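Quinoline 2-oxidoreductase large subunit (Pseudomonas putida, PDB 1T3Q) is the molybdenum-cofactor-bearing subunit of a molybdenum hydroxylase of the xanthine dehydrogenase family, which probably oxidises quinoline at its carbon 2. Local coordinates at residues 282-285 with 286-289; 614-617 with 618-622; 423-426 with 427-431. All blocks are in the same frame, centred on the assembly; numbering follows the deposited sequence.

Contact 1: residues 282-285 with 286-289; sequences IEDR and QENF
D284 and E287 grip each other's backbone at the start of helix 285-291. The carboxylate oxygen OD2 of D284 accepts from E287 N at 2.9 Å, met nearly along the C-O axis of the acceptor with an N-H...O angle of 161°. In return D284 N gives its hydrogen to E287 OE2 over 2.8 Å, on the lone pair that faces away from OE1. Torsions bring both groups into place: the D284 carboxylate sits between its own N and carbonyl carbon (chi1 61°) and turns forward over the first helical turn, while E287, extended beyond CG, reaches back. The two carboxylates end with D284 OD2 only 3.6 Å from E287 OE2, a like-charge approach probably eased by R124, which forms a salt bridge with E287 OE2, and by R49, which pairs with OE1. With D284 replaced by an alanine, E287 N is likely to lose its side-chain acceptor and the first turn its cap.

Behind the cap the helix takes up its regular bonding, N288 N to D284 O and F289 N to R285 O. R285 bends at chi2 and chi3, so that its CD packs 3.7 Å from F289 CE1, and its guanidinium, turned 59° from the phenyl plane, continues to P200 O and to G47 O of the small subunit. E283 CB rests 3.4 Å from E287 OE2, and the E283 carboxylate is paired with R204. The bond to G47 and the packing of D284 on E49, both of the small subunit, place this helix start at that interface; the R285 side chain lies about 9 Å from an Fe2S2 cluster. Reciprocal bonding between the N-cap residue and the residue three positions later is the classic capping box, here joining strand 279-282 to helix 285-291.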
ATOM      1  N   ILE B 282       0.015  17.655   6.953  1.00 18.19           N
ATOM      2  CA  ILE B 282       0.376  17.292   8.319  1.00 17.62           C
ATOM      3  C   ILE B 282       0.503  18.636   9.028  1.00 17.32           C
ATOM      4  O   ILE B 282       1.458  19.381   8.802  1.00 17.26           O
ATOM      5  CB  ILE B 282       1.731  16.544   8.383  1.00 16.78           C
ATOM      6  CG1 ILE B 282       1.650  15.237   7.590  1.00 17.28           C
ATOM      7  CG2 ILE B 282       2.104  16.277   9.837  1.00 19.17           C
ATOM      8  CD1 ILE B 282       0.660  14.219   8.155  1.00 19.88           C
ATOM      9  N   GLU B 283      -0.467  18.953   9.877  1.00 17.14           N
ATOM     10  CA  GLU B 283      -0.465  20.238  10.567  1.00 16.80           C
ATOM     11  C   GLU B 283       0.503  20.292  11.736  1.00 17.19           C
ATOM     12  O   GLU B 283       0.853  19.256  12.313  1.00 16.93           O
ATOM     13  CB  GLU B 283      -1.873  20.569  11.062  1.00 16.91           C
ATOM     14  CG  GLU B 283      -2.213  19.984  12.421  1.00 16.76           C
ATOM     15  CD  GLU B 283      -3.652  20.237  12.825  1.00 21.09           C
ATOM     16  OE1 GLU B 283      -4.239  21.241  12.364  1.00 20.22           O
ATOM     17  OE2 GLU B 283      -4.190  19.438  13.623  1.00 18.73           O
ATOM     18  N   ASP B 284       0.945  21.500  12.076  1.00 17.10           N
ATOM     19  CA  ASP B 284       1.852  21.667  13.207  1.00 17.73           C
ATOM     20  C   ASP B 284       1.037  21.964  14.464  1.00 17.64           C
ATOM     21  O   ASP B 284      -0.183  22.118  14.395  1.00 18.20           O
ATOM     22  CB  ASP B 284       2.889  22.764  12.929  1.00 18.21           C
ATOM     23  CG  ASP B 284       2.271  24.135  12.689  1.00 19.72           C
ATOM     24  OD1 ASP B 284       2.813  24.869  11.836  1.00 20.72           O
ATOM     25  OD2 ASP B 284       1.274  24.490  13.349  1.00 17.40           O
ATOM     26  N   ARG B 285       1.701  22.042  15.613  1.00 18.41           N
ATOM     27  CA  ARG B 285       1.003  22.277  16.870  1.00 17.23           C
ATOM     28  C   ARG B 285       0.176  23.565  16.918  1.00 18.17           C
ATOM     29  O   ARG B 285      -0.908  23.585  17.496  1.00 16.31           O
ATOM     30  CB  ARG B 285       1.999  22.251  18.033  1.00 15.63           C
ATOM     31  CG  ARG B 285       1.354  22.385  19.410  1.00 13.66           C
ATOM     32  CD  ARG B 285       0.293  21.315  19.662  1.00 15.56           C
ATOM     33  NE  ARG B 285       0.807  19.958  19.485  1.00 15.23           N
ATOM     34  CZ  ARG B 285       0.068  18.858  19.610  1.00 17.56           C
ATOM     35  NH1 ARG B 285      -1.226  18.954  19.910  1.00 16.05           N
ATOM     36  NH2 ARG B 285       0.618  17.661  19.440  1.00 17.64           N
ATOM     37  N   GLN B 286       0.680  24.635  16.314  1.00 17.54           N
ATOM     38  CA  GLN B 286      -0.051  25.899  16.310  1.00 18.29           C
ATOM     39  C   GLN B 286      -1.356  25.777  15.534  1.00 16.98           C
ATOM     40  O   GLN B 286      -2.385  26.302  15.958  1.00 18.84           O
ATOM     41  CB  GLN B 286       0.816  27.013  15.718  1.00 18.47           C
ATOM     42  CG  GLN B 286       1.893  27.484  16.675  1.00 25.22           C
ATOM     43  CD  GLN B 286       2.792  26.349  17.126  1.00 28.94           C
ATOM     44  OE1 GLN B 286       3.521  25.779  16.320  1.00 33.14           O
ATOM     45  NE2 GLN B 286       2.734  26.005  18.415  1.00 28.38           N
ATOM     46  N   GLU B 287      -1.312  25.080  14.403  1.00 15.96           N
ATOM     47  CA  GLU B 287      -2.509  24.895  13.592  1.00 16.90           C
ATOM     48  C   GLU B 287      -3.536  24.049  14.340  1.00 17.56           C
ATOM     49  O   GLU B 287      -4.746  24.224  14.156  1.00 16.78           O
ATOM     50  CB  GLU B 287      -2.152  24.227  12.267  1.00 17.98           C
ATOM     51  CG  GLU B 287      -1.123  24.996  11.455  1.00 20.89           C
ATOM     52  CD  GLU B 287      -0.791  24.303  10.161  1.00 21.77           C
ATOM     53  OE1 GLU B 287      -1.325  24.721   9.111  1.00 24.05           O
ATOM     54  OE2 GLU B 287      -0.002  23.331  10.189  1.00 20.07           O
ATOM     55  N   ASN B 288      -3.068  23.131  15.186  1.00 16.28           N
ATOM     56  CA  ASN B 288      -4.009  22.305  15.942  1.00 16.92           C
ATOM     57  C   ASN B 288      -4.779  23.194  16.916  1.00 16.51           C
ATOM     58  O   ASN B 288      -5.970  22.988  17.144  1.00 18.75           O
ATOM     59  CB  ASN B 288      -3.290  21.196  16.709  1.00 16.36           C
ATOM     60  CG  ASN B 288      -4.245  20.121  17.194  1.00 16.01           C
ATOM     61  OD1 ASN B 288      -4.669  19.244  16.423  1.00 18.53           O
ATOM     62  ND2 ASN B 288      -4.604  20.189  18.463  1.00 13.95           N
ATOM     63  N   PHE B 289      -4.107  24.182  17.493  1.00 16.16           N
ATOM     64  CA  PHE B 289      -4.781  25.096  18.408  1.00 16.83           C
ATOM     65  C   PHE B 289      -5.647  26.090  17.631  1.00 17.86           C
ATOM     66  O   PHE B 289      -6.756  26.408  18.043  1.00 17.67           O
ATOM     67  CB  PHE B 289      -3.772  25.869  19.263  1.00 15.60           C
ATOM     68  CG  PHE B 289      -3.217  25.074  20.416  1.00 16.00           C
ATOM     69  CD1 PHE B 289      -1.860  24.782  20.485  1.00 15.42           C
ATOM     70  CD2 PHE B 289      -4.058  24.601  21.418  1.00 16.17           C
ATOM     71  CE1 PHE B 289      -1.347  24.022  21.538  1.00 16.04           C
ATOM     72  CE2 PHE B 289      -3.558  23.841  22.477  1.00 16.01           C
ATOM     73  CZ  PHE B 289      -2.199  23.549  22.536  1.00 16.32           C
TER

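Contact 2: residues 614-617 with 618-622; sequences ATHP and PGFDA
H616 and F620 meet as a T-shaped pair: the edge of the phenyl is directed at one face of the imidazole, with centroids 4.9 Å apart and planes at 70°. F620 CD1 comes to 3.5 Å from H616 CG, while CE1 lies over the centre of the imidazole. The histidine holds CG anti to its carbonyl carbon (chi1 -60°), whereas F620 has CG anti to its N (chi1 -174°); together the two torsions bring the phenyl edge over the imidazole face, with H616 just ahead of the turn and F620 at its end. P617 packs on the phenyl face, its CD 4.3 Å from the ring centroid in a CH-pi contact, and its CG 3.8 Å from F620 CB. The methyl A622 CB lies 3.9 Å from H616 NE2, in van der Waals contact with the imidazole.

The backbone fold that permits this is a type II turn from P617 to F620, closed by F620 N bonding to P617 O at 3.2 Å, with the donor above the carbonyl plane. G619 takes the positive phi of the third position. M1 of the second large subunit packs on both H616 and F620. The chemistry thus implies a turn held by one backbone bond and by ring and proline packing, partly buried against the second large subunit, whose R559 also forms a salt bridge with D621.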
ATOM      1  N   ALA B 614     -19.570 -33.488   0.119  1.00 27.09           N
ATOM      2  CA  ALA B 614     -20.385 -34.635   0.501  1.00 28.55           C
ATOM      3  C   ALA B 614     -20.867 -34.629   1.950  1.00 28.92           C
ATOM      4  O   ALA B 614     -21.844 -35.300   2.277  1.00 30.25           O
ATOM      5  CB  ALA B 614     -19.620 -35.922   0.219  1.00 26.55           C
ATOM      6  N   THR B 615     -20.195 -33.873   2.816  1.00 28.19           N
ATOM      7  CA  THR B 615     -20.569 -33.821   4.228  1.00 27.32           C
ATOM      8  C   THR B 615     -21.634 -32.771   4.554  1.00 27.32           C
ATOM      9  O   THR B 615     -22.130 -32.719   5.678  1.00 27.53           O
ATOM     10  CB  THR B 615     -19.339 -33.530   5.126  1.00 26.94           C
ATOM     11  OG1 THR B 615     -18.897 -32.186   4.911  1.00 25.34           O
ATOM     12  CG2 THR B 615     -18.195 -34.482   4.802  1.00 26.17           C
ATOM     13  N   HIS B 616     -21.984 -31.942   3.576  1.00 25.47           N
ATOM     14  CA  HIS B 616     -22.966 -30.882   3.784  1.00 24.62           C
ATOM     15  C   HIS B 616     -24.406 -31.376   3.871  1.00 25.13           C
ATOM     16  O   HIS B 616     -24.828 -32.215   3.081  1.00 26.13           O
ATOM     17  CB  HIS B 616     -22.890 -29.857   2.648  1.00 23.10           C
ATOM     18  CG  HIS B 616     -21.561 -29.180   2.521  1.00 22.76           C
ATOM     19  ND1 HIS B 616     -20.468 -29.524   3.289  1.00 24.45           N
ATOM     20  CD2 HIS B 616     -21.149 -28.180   1.707  1.00 20.42           C
ATOM     21  CE1 HIS B 616     -19.441 -28.763   2.953  1.00 21.09           C
ATOM     22  NE2 HIS B 616     -19.828 -27.940   1.995  1.00 21.97           N
ATOM     23  N   PRO B 617     -25.180 -30.855   4.836  1.00 25.75           N
ATOM     24  CA  PRO B 617     -26.580 -31.268   4.975  1.00 25.84           C
ATOM     25  C   PRO B 617     -27.408 -30.585   3.878  1.00 27.54           C
ATOM     26  O   PRO B 617     -26.978 -29.584   3.298  1.00 25.66           O
ATOM     27  CB  PRO B 617     -26.945 -30.778   6.373  1.00 25.90           C
ATOM     28  CG  PRO B 617     -26.112 -29.536   6.512  1.00 26.37           C
ATOM     29  CD  PRO B 617     -24.777 -29.988   5.957  1.00 24.43           C
ATOM     30  N   PRO B 618     -28.602 -31.114   3.572  1.00 28.00           N
ATOM     31  CA  PRO B 618     -29.411 -30.479   2.523  1.00 27.82           C
ATOM     32  C   PRO B 618     -29.784 -29.025   2.824  1.00 25.31           C
ATOM     33  O   PRO B 618     -30.036 -28.664   3.974  1.00 24.33           O
ATOM     34  CB  PRO B 618     -30.633 -31.399   2.425  1.00 28.85           C
ATOM     35  CG  PRO B 618     -30.736 -31.979   3.812  1.00 30.83           C
ATOM     36  CD  PRO B 618     -29.299 -32.277   4.150  1.00 29.35           C
ATOM     37  N   GLY B 619     -29.802 -28.201   1.777  1.00 24.50           N
ATOM     38  CA  GLY B 619     -30.142 -26.793   1.912  1.00 23.05           C
ATOM     39  C   GLY B 619     -29.068 -25.945   2.573  1.00 22.43           C
ATOM     40  O   GLY B 619     -29.264 -24.757   2.819  1.00 23.13           O
ATOM     41  N   PHE B 620     -27.931 -26.563   2.867  1.00 20.64           N
ATOM     42  CA  PHE B 620     -26.811 -25.892   3.520  1.00 21.52           C
ATOM     43  C   PHE B 620     -26.236 -24.738   2.705  1.00 21.45           C
ATOM     44  O   PHE B 620     -26.192 -24.798   1.475  1.00 21.08           O
ATOM     45  CB  PHE B 620     -25.698 -26.913   3.774  1.00 20.94           C
ATOM     46  CG  PHE B 620     -24.534 -26.383   4.573  1.00 21.54           C
ATOM     47  CD1 PHE B 620     -23.233 -26.505   4.088  1.00 20.50           C
ATOM     48  CD2 PHE B 620     -24.727 -25.828   5.834  1.00 20.47           C
ATOM     49  CE1 PHE B 620     -22.145 -26.091   4.848  1.00 18.19           C
ATOM     50  CE2 PHE B 620     -23.643 -25.409   6.602  1.00 21.75           C
ATOM     51  CZ  PHE B 620     -22.347 -25.544   6.106  1.00 17.90           C
ATOM     52  N   ASP B 621     -25.810 -23.685   3.400  1.00 21.28           N
ATOM     53  CA  ASP B 621     -25.164 -22.546   2.757  1.00 21.00           C
ATOM     54  C   ASP B 621     -23.737 -22.587   3.308  1.00 21.43           C
ATOM     55  O   ASP B 621     -23.481 -22.185   4.446  1.00 21.03           O
ATOM     56  CB  ASP B 621     -25.848 -21.225   3.127  1.00 21.32           C
ATOM     57  CG  ASP B 621     -25.280 -20.038   2.355  1.00 22.23           C
ATOM     58  OD1 ASP B 621     -25.871 -18.941   2.420  1.00 22.86           O
ATOM     59  OD2 ASP B 621     -24.239 -20.204   1.686  1.00 21.33           O
ATOM     60  N   ALA B 622     -22.815 -23.096   2.499  1.00 21.84           N
ATOM     61  CA  ALA B 622     -21.423 -23.238   2.911  1.00 21.33           C
ATOM     62  C   ALA B 622     -20.630 -21.938   3.075  1.00 21.39           C
ATOM     63  O   ALA B 622     -19.455 -21.975   3.433  1.00 23.16           O
ATOM     64  CB  ALA B 622     -20.707 -24.169   1.944  1.00 20.01           C
TER

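Contact 3: residues 423-426 with 427-431; sequences EGTY and LQTIN
This is a local contact at a helix start, where the loop after strand 420-421 runs into helix 426-437 and T425 occupies the N-cap position. Its centre is T425 O, which accepts two bonds from a single residue. T429 N approaches at 2.8 Å, tilted 20° from the carbonyl plane, as the first i to i+4 bond of the helix; the hydroxyl T429 OG1 also donates to T425 O at 2.8 Å, from well above that plane. The hydroxyl can fold back in this way because OG1 lies anti to the carbonyl carbon, beside its own backbone N (chi1 -73°), on the side facing the preceding turn.

T425 is turned differently. Its OG1 stands between the backbone N and the carbonyl carbon (chi1 47°) and makes no capping bond; the oxygen instead hydrogen-bonds D665 and N639. The two threonine side chains cross at about a right angle, their OG1 atoms 3.7 Å apart. On the other branch, T425 CG2 lies 3.8 Å from Q428 OE1, at the end of an extended glutamine chain.

One residue on, Y426 O receives I430 N at 3.2 Å, and I430 CG1 packs 3.4 Å from the same oxygen. The Y426 ring meets that of H421, the planes about perpendicular, while L427 and I430 lean on helix 397-402. The arrangement is typical of a helix N-terminus whose N-cap side chain is engaged outside the helix, with a threonine hydroxyl in the first turn bonding back to the carbonyl four residues earlier.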
ATOM      1  N   GLU B 423     -30.422  -0.949  34.965  1.00 21.42           N
ATOM      2  CA  GLU B 423     -29.499  -1.777  35.736  1.00 22.01           C
ATOM      3  C   GLU B 423     -28.182  -1.036  35.935  1.00 22.94           C
ATOM      4  O   GLU B 423     -27.509  -0.667  34.969  1.00 22.30           O
ATOM      5  CB  GLU B 423     -29.254  -3.133  35.045  1.00 21.86           C
ATOM      6  CG  GLU B 423     -28.232  -3.139  33.897  1.00 22.29           C
ATOM      7  CD  GLU B 423     -28.774  -2.580  32.590  1.00 23.76           C
ATOM      8  OE1 GLU B 423     -27.985  -1.958  31.847  1.00 21.96           O
ATOM      9  OE2 GLU B 423     -29.975  -2.773  32.293  1.00 22.15           O
ATOM     10  N   GLY B 424     -27.837  -0.804  37.197  1.00 24.26           N
ATOM     11  CA  GLY B 424     -26.605  -0.101  37.523  1.00 24.83           C
ATOM     12  C   GLY B 424     -26.298  -0.195  39.004  1.00 24.80           C
ATOM     13  O   GLY B 424     -27.142  -0.634  39.789  1.00 25.45           O
ATOM     14  N   THR B 425     -25.100   0.231  39.391  1.00 22.75           N
ATOM     15  CA  THR B 425     -24.675   0.170  40.787  1.00 21.65           C
ATOM     16  C   THR B 425     -24.488   1.535  41.440  1.00 21.12           C
ATOM     17  O   THR B 425     -23.488   1.772  42.118  1.00 22.66           O
ATOM     18  CB  THR B 425     -23.356  -0.611  40.905  1.00 22.36           C
ATOM     19  OG1 THR B 425     -22.432  -0.136  39.914  1.00 22.10           O
ATOM     20  CG2 THR B 425     -23.597  -2.099  40.697  1.00 20.01           C
ATOM     21  N   TYR B 426     -25.455   2.428  41.264  1.00 21.45           N
ATOM     22  CA  TYR B 426     -25.348   3.762  41.836  1.00 20.62           C
ATOM     23  C   TYR B 426     -25.081   3.763  43.335  1.00 21.29           C
ATOM     24  O   TYR B 426     -24.089   4.329  43.791  1.00 21.33           O
ATOM     25  CB  TYR B 426     -26.619   4.572  41.563  1.00 22.10           C
ATOM     26  CG  TYR B 426     -27.050   4.644  40.113  1.00 21.36           C
ATOM     27  CD1 TYR B 426     -26.155   4.389  39.071  1.00 19.85           C
ATOM     28  CD2 TYR B 426     -28.354   5.009  39.785  1.00 21.88           C
ATOM     29  CE1 TYR B 426     -26.554   4.497  37.740  1.00 22.11           C
ATOM     30  CE2 TYR B 426     -28.762   5.122  38.464  1.00 22.83           C
ATOM     31  CZ  TYR B 426     -27.860   4.866  37.445  1.00 22.37           C
ATOM     32  OH  TYR B 426     -28.268   4.992  36.136  1.00 22.20           O
ATOM     33  N   LEU B 427     -25.973   3.141  44.104  1.00 20.96           N
ATOM     34  CA  LEU B 427     -25.820   3.097  45.552  1.00 20.52           C
ATOM     35  C   LEU B 427     -24.526   2.421  45.975  1.00 20.87           C
ATOM     36  O   LEU B 427     -23.781   2.956  46.796  1.00 21.40           O
ATOM     37  CB  LEU B 427     -27.003   2.369  46.209  1.00 20.26           C
ATOM     38  CG  LEU B 427     -26.909   2.298  47.741  1.00 21.12           C
ATOM     39  CD1 LEU B 427     -26.854   3.709  48.313  1.00 22.19           C
ATOM     40  CD2 LEU B 427     -28.099   1.544  48.313  1.00 21.92           C
ATOM     41  N   GLN B 428     -24.260   1.245  45.420  1.00 20.54           N
ATOM     42  CA  GLN B 428     -23.053   0.508  45.773  1.00 22.38           C
ATOM     43  C   GLN B 428     -21.788   1.295  45.442  1.00 21.79           C
ATOM     44  O   GLN B 428     -20.769   1.151  46.122  1.00 20.29           O
ATOM     45  CB  GLN B 428     -23.036  -0.855  45.076  1.00 24.61           C
ATOM     46  CG  GLN B 428     -21.778  -1.667  45.346  1.00 31.49           C
ATOM     47  CD  GLN B 428     -21.924  -3.136  44.981  1.00 33.54           C
ATOM     48  OE1 GLN B 428     -22.678  -3.496  44.073  1.00 34.27           O
ATOM     49  NE2 GLN B 428     -21.183  -3.990  45.679  1.00 33.24           N
ATOM     50  N   THR B 429     -21.853   2.135  44.413  1.00 20.11           N
ATOM     51  CA  THR B 429     -20.693   2.950  44.046  1.00 20.10           C
ATOM     52  C   THR B 429     -20.399   3.980  45.137  1.00 18.88           C
ATOM     53  O   THR B 429     -19.251   4.174  45.530  1.00 20.16           O
ATOM     54  CB  THR B 429     -20.921   3.684  42.708  1.00 18.12           C
ATOM     55  OG1 THR B 429     -20.855   2.738  41.634  1.00 17.92           O
ATOM     56  CG2 THR B 429     -19.871   4.758  42.499  1.00 21.35           C
ATOM     57  N   ILE B 430     -21.444   4.636  45.626  1.00 18.97           N
ATOM     58  CA  ILE B 430     -21.293   5.630  46.680  1.00 18.95           C
ATOM     59  C   ILE B 430     -20.648   4.995  47.918  1.00 20.43           C
ATOM     60  O   ILE B 430     -19.722   5.553  48.506  1.00 19.62           O
ATOM     61  CB  ILE B 430     -22.664   6.215  47.083  1.00 18.41           C
ATOM     62  CG1 ILE B 430     -23.303   6.923  45.882  1.00 20.54           C
ATOM     63  CG2 ILE B 430     -22.497   7.167  48.260  1.00 19.76           C
ATOM     64  CD1 ILE B 430     -24.728   7.394  46.126  1.00 18.69           C
ATOM     65  N   ASN B 431     -21.144   3.821  48.301  1.00 20.83           N
ATOM     66  CA  ASN B 431     -20.638   3.111  49.469  1.00 21.73           C
ATOM     67  C   ASN B 431     -19.199   2.645  49.298  1.00 22.19           C
ATOM     68  O   ASN B 431     -18.391   2.762  50.220  1.00 23.67           O
ATOM     69  CB  ASN B 431     -21.534   1.907  49.775  1.00 22.22           C
ATOM     70  CG  ASN B 431     -22.903   2.314  50.285  1.00 23.55           C
ATOM     71  OD1 ASN B 431     -23.864   1.543  50.210  1.00 27.54           O
ATOM     72  ND2 ASN B 431     -22.997   3.520  50.822  1.00 22.26           N
TER

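Contacts 1 and 3 both lead a loop into a helix, yet they lie on opposite sides of the chain's centre, about 42 Å apart between centres. Contact 1 is the most buried, rich in charged groups, and touched by the small and medium subunits. Contact 3 is partly buried, meets no other chain, and relies on neutral hydroxyl and carbonyl groups; its N-cap side chain bonds outward, where that of contact 1 bonds into the helix. Contact 2, the most peripheral at about 46 Å from the chain's centre, starts no helix: it is a proline-rich turn with aromatic packing beside the second large subunit. No two of the three touch.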